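Local coordinates for Two-component system sensor histidine kinase (Bacteroides thetaiotaomicron, PDB 3OTT), which probably senses saccharides through this extracellular part and passes the signal on as a membrane histidine kinase and transcription regulator, at residues F348-A352 with G353-D357; T629-P632 with E633-I636. All blocks are in the same frame, centred on the assembly; numbering follows the deposited sequence.

Interaction 1. Residues F348-A352 with G353-D357; sequences FTDPA and GERHD
Asp350 and Gly353 form the ends of a type I beta turn, closed by a bond from Gly353 N to Asp350 O (2.8 Å, N-H...O 157°) that meets the oxygen from above its carbonyl plane. Beyond the turn the chain doubles back, until the CA atoms of Phe348 and Asp357 are 6.1 Å apart. Proline suits the second place of such a turn because its ring restricts phi to the range the turn needs. Gly353 has a positive phi, and a CB there would clash with Ala352 O.

The carboxylate of Asp350 folds back over this loop, its CG between the backbone N and the carbonyl carbon (chi1 84°). OD1 takes Glu354 N with its syn lone pair, at 3.2 Å, and weakly takes Ala352 N. OD2 receives Arg355 N at 3.3 Å, from above the carboxylate plane. Three backbone N-H groups, of Ala352, Glu354 and Arg355, are thus gathered on one carboxylate, a task for which a short side chain with two acceptor oxygens is apt. Glu354 OE2 comes within 3.9 Å of Asp350 OD1, a like-charge approach that the amide N-H groups around Asp350 may soften.

Nearer the mouth of the loop, Thr349 OG1 donates to the syn lone pair of Asp357 OD1 (2.9 Å), the two side chains crossing at about a right angle. Arg355, bent at chi3, lays one guanidinium face over the same hydroxyl. Its NE remains 4.4 Å from Asp350 OD2, which lies well out of the guanidinium plane, so any attraction is probably one of charge alone.

The loop links strand 344-348 to strand 359-361, the last two strands of a four-stranded antiparallel propeller blade. Phe348 turns its ring away from the loop to meet Tyr337 and, edge-to-face, Phe339, both of strand 337-341.

Interaction 2. Residues T629-P632 with E633-I636; sequences TYQP and ERPI. With TBR (hexatantalum dodecabromide), chain D.
Gln631 and Arg634 reach toward each other along the same side of an extended chain, and their flat end groups meet with the amide and guanidinium planes 40° apart. Arg634 NH2 donates to Gln631 OE1 at 3.1 Å, with an N-H...O angle of 142°; the donor is tilted from the carbonyl plane, and the oxygen lies somewhat out of the guanidinium plane. Gln631 is bent at chi2, which turns its amide back along the chain, and NE2 makes a weak bond to Tyr630 O (3.2 Å). Held at both ends, the amide has its carbonyl set toward the arginine. Glutamine suits this place because it can donate and accept at once.

The bend of Arg634 at chi3 (-100°) brings NH2 round to Gln631 OE1. Pro632 O sits over one face of the guanidinium, 3.8 Å above the plane and offset toward the rim. NH1 is bonded to Asp680 O, whereas the buried NE has no hydrogen-bond partner and meets Glu289 only in a long, weak ion pair. The aliphatic part of Arg634 turns to the hexatantalum dodecabromide cluster, CG lying 3.8 Å from BR5. Beside it, Pro635 CD approaches BRA at 4.0 Å. A leucine in place of Arg634 would probably leave Gln631 OE1 and Asp680 O without their donor and the Gln631 amide freer to turn. Glu633 points the other way, toward Ser736, whose OG is bonded to Glu633 OE1.

Pro632 and Pro635, which cannot donate backbone hydrogen bonds, suit a segment that joins no sheet. This is an interdomain linker: it leads from strand 618-623 of the second propeller to strand 637-643, which opens the C-terminal beta-sandwich containing the Y_Y_Y domain.

Overall arrangement
Interactions 1 and 2 lie with their centres about 14 Å apart and meet directly where Glu354 OE2 packs 3.7 Å from Glu633 O. Thus a blade loop of the second propeller is set against the linker to the C-terminal sandwich. Both border the hexatantalum dodecabromide site: the Glu354 side chain and Ala352 CB each come within about 4 Å of the cluster, which Arg634 and Pro635 line from the linker. Gln316, which also holds Ala352 O, belongs to the same pocket, and Ser31, Glu32, Gly33, Gln288 and Glu289 complete it from the first propeller. The bound cluster, a heavy-atom compound rather than a natural ligand, therefore marks a junction of domains.

Interaction 1. Residues F348-A352 with G353-D357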
loop_
_atom_site.group_PDB
_atom_site.type_symbol
_atom_site.label_atom_id
_atom_site.label_comp_id
_atom_site.label_asym_id
_atom_site.label_seq_id
_atom_site.Cartn_x
_atom_site.Cartn_y
_atom_site.Cartn_z
ATOM N N PHE B 348 -9.449 15.165 -4.331
ATOM C CA PHE B 348 -9.491 14.953 -2.893
ATOM C C PHE B 348 -9.788 16.284 -2.208
ATOM O O PHE B 348 -9.654 17.333 -2.838
ATOM C CB PHE B 348 -8.169 14.278 -2.404
ATOM C CG PHE B 348 -6.941 15.121 -2.564
ATOM C CD1 PHE B 348 -6.318 15.258 -3.817
ATOM C CD2 PHE B 348 -6.378 15.770 -1.455
ATOM C CE1 PHE B 348 -5.128 16.065 -3.963
ATOM C CE2 PHE B 348 -5.214 16.567 -1.590
ATOM C CZ PHE B 348 -4.596 16.737 -2.872
ATOM N N THR B 349 -10.218 16.273 -0.962
ATOM C CA THR B 349 -10.635 17.505 -0.306
ATOM C C THR B 349 -9.733 18.014 0.830
ATOM O O THR B 349 -9.774 19.199 1.194
ATOM C CB THR B 349 -12.042 17.381 0.283
ATOM O OG1 THR B 349 -12.026 16.339 1.269
ATOM C CG2 THR B 349 -13.071 17.054 -0.828
ATOM N N ASP B 350 -8.923 17.168 1.429
ATOM C CA ASP B 350 -8.000 17.764 2.404
ATOM C C ASP B 350 -6.559 17.293 2.197
ATOM O O ASP B 350 -6.325 16.101 2.034
ATOM C CB ASP B 350 -8.474 17.592 3.876
ATOM C CG ASP B 350 -8.086 16.232 4.470
ATOM O OD1 ASP B 350 -7.237 16.237 5.405
ATOM O OD2 ASP B 350 -8.622 15.170 4.009
ATOM N N PRO B 351 -5.609 18.245 2.171
ATOM C CA PRO B 351 -4.197 18.007 1.935
ATOM C C PRO B 351 -3.560 17.036 2.936
ATOM O O PRO B 351 -2.447 16.566 2.710
ATOM C CB PRO B 351 -3.585 19.404 2.086
ATOM C CG PRO B 351 -4.612 20.128 3.007
ATOM C CD PRO B 351 -5.875 19.677 2.346
ATOM N N ALA B 352 -4.242 16.717 4.027
ATOM C CA ALA B 352 -3.691 15.723 4.959
ATOM C C ALA B 352 -4.353 14.320 4.804
ATOM O O ALA B 352 -3.951 13.332 5.478
ATOM C CB ALA B 352 -3.715 16.247 6.407
ATOM N N GLY B 353 -5.334 14.245 3.893
ATOM C CA GLY B 353 -6.044 13.005 3.585
ATOM C C GLY B 353 -6.794 12.332 4.730
ATOM O O GLY B 353 -7.110 11.128 4.635
ATOM N N GLU B 354 -7.089 13.078 5.807
ATOM C CA GLU B 354 -7.847 12.537 6.953
ATOM C C GLU B 354 -9.232 11.997 6.581
ATOM O O GLU B 354 -9.643 10.951 7.074
ATOM C CB GLU B 354 -7.982 13.580 8.045
ATOM C CG GLU B 354 -6.672 14.141 8.438
ATOM C CD GLU B 354 -6.791 15.287 9.411
ATOM O OE1 GLU B 354 -7.483 15.112 10.459
ATOM O OE2 GLU B 354 -6.159 16.345 9.134
ATOM N N ARG B 355 -9.957 12.716 5.735
ATOM C CA ARG B 355 -11.169 12.170 5.120
ATOM C C ARG B 355 -10.662 11.288 3.997
ATOM O O ARG B 355 -9.950 11.784 3.098
ATOM C CB ARG B 355 -12.037 13.287 4.539
ATOM C CG ARG B 355 -11.988 14.576 5.337
ATOM C CD ARG B 355 -13.036 15.550 4.869
ATOM N NE ARG B 355 -12.564 16.921 5.045
ATOM C CZ ARG B 355 -12.939 17.953 4.289
ATOM N NH1 ARG B 355 -13.803 17.787 3.283
ATOM N NH2 ARG B 355 -12.444 19.161 4.542
ATOM N N HIS B 356 -10.976 9.995 4.033
ATOM C CA HIS B 356 -10.338 9.064 3.081
ATOM C C HIS B 356 -11.214 8.983 1.822
ATOM O O HIS B 356 -11.837 7.959 1.528
ATOM C CB HIS B 356 -10.054 7.691 3.731
ATOM C CG HIS B 356 -9.146 7.757 4.939
ATOM N ND1 HIS B 356 -7.803 8.073 4.856
ATOM C CD2 HIS B 356 -9.389 7.527 6.256
ATOM C CE1 HIS B 356 -7.262 8.047 6.066
ATOM N NE2 HIS B 356 -8.204 7.717 6.934
ATOM N N ASP B 357 -11.238 10.094 1.080
ATOM C CA ASP B 357 -12.240 10.349 0.033
ATOM C C ASP B 357 -11.591 10.773 -1.292
ATOM O O ASP B 357 -12.172 11.525 -2.065
ATOM C CB ASP B 357 -13.227 11.443 0.495
ATOM C CG ASP B 357 -12.562 12.815 0.686
ATOM O OD1 ASP B 357 -13.308 13.728 1.100
ATOM O OD2 ASP B 357 -11.336 13.018 0.431
#

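Interaction 2. Residues T629-P632 with E633-I636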
loop_
_atom_site.group_PDB
_atom_site.type_symbol
_atom_site.label_atom_id
_atom_site.label_comp_id
_atom_site.label_asym_id
_atom_site.label_seq_id
_atom_site.Cartn_x
_atom_site.Cartn_y
_atom_site.Cartn_z
ATOM N N THR B 629 8.580 26.119 9.156
ATOM C CA THR B 629 8.038 25.094 8.266
ATOM C C THR B 629 6.522 25.041 8.449
ATOM O O THR B 629 5.943 25.796 9.252
ATOM C CB THR B 629 8.712 23.659 8.359
ATOM O OG1 THR B 629 8.163 22.892 9.429
ATOM C CG2 THR B 629 10.220 23.741 8.483
ATOM N N TYR B 630 5.880 24.181 7.675
ATOM C CA TYR B 630 4.446 24.204 7.599
ATOM C C TYR B 630 3.908 23.122 8.491
ATOM O O TYR B 630 4.393 21.970 8.481
ATOM C CB TYR B 630 3.966 24.025 6.164
ATOM C CG TYR B 630 2.470 24.111 5.969
ATOM C CD1 TYR B 630 1.674 22.967 6.035
ATOM C CD2 TYR B 630 1.855 25.328 5.693
ATOM C CE1 TYR B 630 0.293 23.040 5.835
ATOM C CE2 TYR B 630 0.508 25.414 5.468
ATOM C CZ TYR B 630 -0.279 24.269 5.545
ATOM O OH TYR B 630 -1.640 24.346 5.339
ATOM N N GLN B 631 2.900 23.525 9.262
ATOM C CA GLN B 631 2.198 22.607 10.148
ATOM C C GLN B 631 0.757 22.324 9.706
ATOM O O GLN B 631 -0.039 23.262 9.514
ATOM C CB GLN B 631 2.329 23.056 11.617
ATOM C CG GLN B 631 3.807 22.909 12.112
ATOM C CD GLN B 631 4.217 21.443 12.346
ATOM O OE1 GLN B 631 3.804 20.833 13.321
ATOM N NE2 GLN B 631 5.047 20.900 11.471
ATOM N N PRO B 632 0.455 21.022 9.481
ATOM C CA PRO B 632 -0.866 20.516 9.122
ATOM C C PRO B 632 -1.817 20.771 10.268
ATOM O O PRO B 632 -1.398 20.832 11.421
ATOM C CB PRO B 632 -0.641 19.004 8.974
ATOM C CG PRO B 632 0.598 18.700 9.838
ATOM C CD PRO B 632 1.447 19.928 9.596
ATOM N N GLU B 633 -3.086 20.961 9.958
ATOM C CA GLU B 633 -4.058 21.155 11.005
ATOM C C GLU B 633 -4.209 19.817 11.759
ATOM O O GLU B 633 -4.261 18.744 11.156
ATOM C CB GLU B 633 -5.373 21.754 10.476
ATOM C CG GLU B 633 -6.193 22.463 11.589
ATOM C CD GLU B 633 -7.288 23.436 11.081
ATOM O OE1 GLU B 633 -8.430 23.381 11.622
ATOM O OE2 GLU B 633 -7.010 24.271 10.179
ATOM N N ARG B 634 -4.126 19.895 13.076
ATOM C CA ARG B 634 -4.389 18.770 13.915
ATOM C C ARG B 634 -5.684 18.969 14.736
ATOM O O ARG B 634 -6.004 20.093 15.143
ATOM C CB ARG B 634 -3.195 18.534 14.826
ATOM C CG ARG B 634 -2.023 17.845 14.106
ATOM C CD ARG B 634 -0.793 17.764 15.006
ATOM N NE ARG B 634 0.141 18.822 14.658
ATOM C CZ ARG B 634 0.220 20.018 15.239
ATOM N NH1 ARG B 634 -0.556 20.347 16.261
ATOM N NH2 ARG B 634 1.125 20.881 14.789
ATOM N N PRO B 635 -6.423 17.871 14.957
ATOM C CA PRO B 635 -7.626 17.939 15.787
ATOM C C PRO B 635 -7.333 18.303 17.248
ATOM O O PRO B 635 -6.312 17.907 17.803
ATOM C CB PRO B 635 -8.191 16.518 15.739
ATOM C CG PRO B 635 -6.963 15.653 15.413
ATOM C CD PRO B 635 -6.176 16.504 14.434
ATOM N N ILE B 636 -8.256 19.035 17.848
ATOM C CA ILE B 636 -8.209 19.352 19.265
ATOM C C ILE B 636 -8.765 18.156 20.012
ATOM O O ILE B 636 -9.755 17.637 19.590
ATOM C CB ILE B 636 -9.135 20.541 19.513
ATOM C CG1 ILE B 636 -8.748 21.685 18.594
ATOM C CG2 ILE B 636 -9.266 20.914 21.015
ATOM C CD1 ILE B 636 -9.784 22.829 18.638
HETATM TA TA1 TBR D . 0.148 11.414 10.734
HETATM TA TA2 TBR D . -0.156 12.729 13.122
HETATM TA TA3 TBR D . -1.505 13.690 10.796
HETATM TA TA4 TBR D . -2.926 12.509 12.935
HETATM TA TA5 TBR D . -2.603 11.157 10.508
HETATM TA TA6 TBR D . -1.229 10.261 12.756
HETATM BR BR1 TBR D . 2.218 12.381 11.976
HETATM BR BR2 TBR D . 0.421 13.338 8.998
HETATM BR BR3 TBR D . -0.940 10.202 8.739
HETATM BR BR4 TBR D . 0.612 8.970 11.442
HETATM BR BR5 TBR D . 0.060 15.174 12.287
HETATM BR BR6 TBR D . -3.157 13.142 8.874
HETATM BR BR7 TBR D . -4.942 11.519 11.590
HETATM BR BR8 TBR D . -3.211 10.430 14.457
HETATM BR BR9 TBR D . -1.761 13.701 14.936
HETATM BR BRA TBR D . -3.567 14.849 11.929
HETATM BR BRB TBR D . -2.830 8.723 11.396
HETATM BR BRC TBR D . 0.433 10.790 14.697
#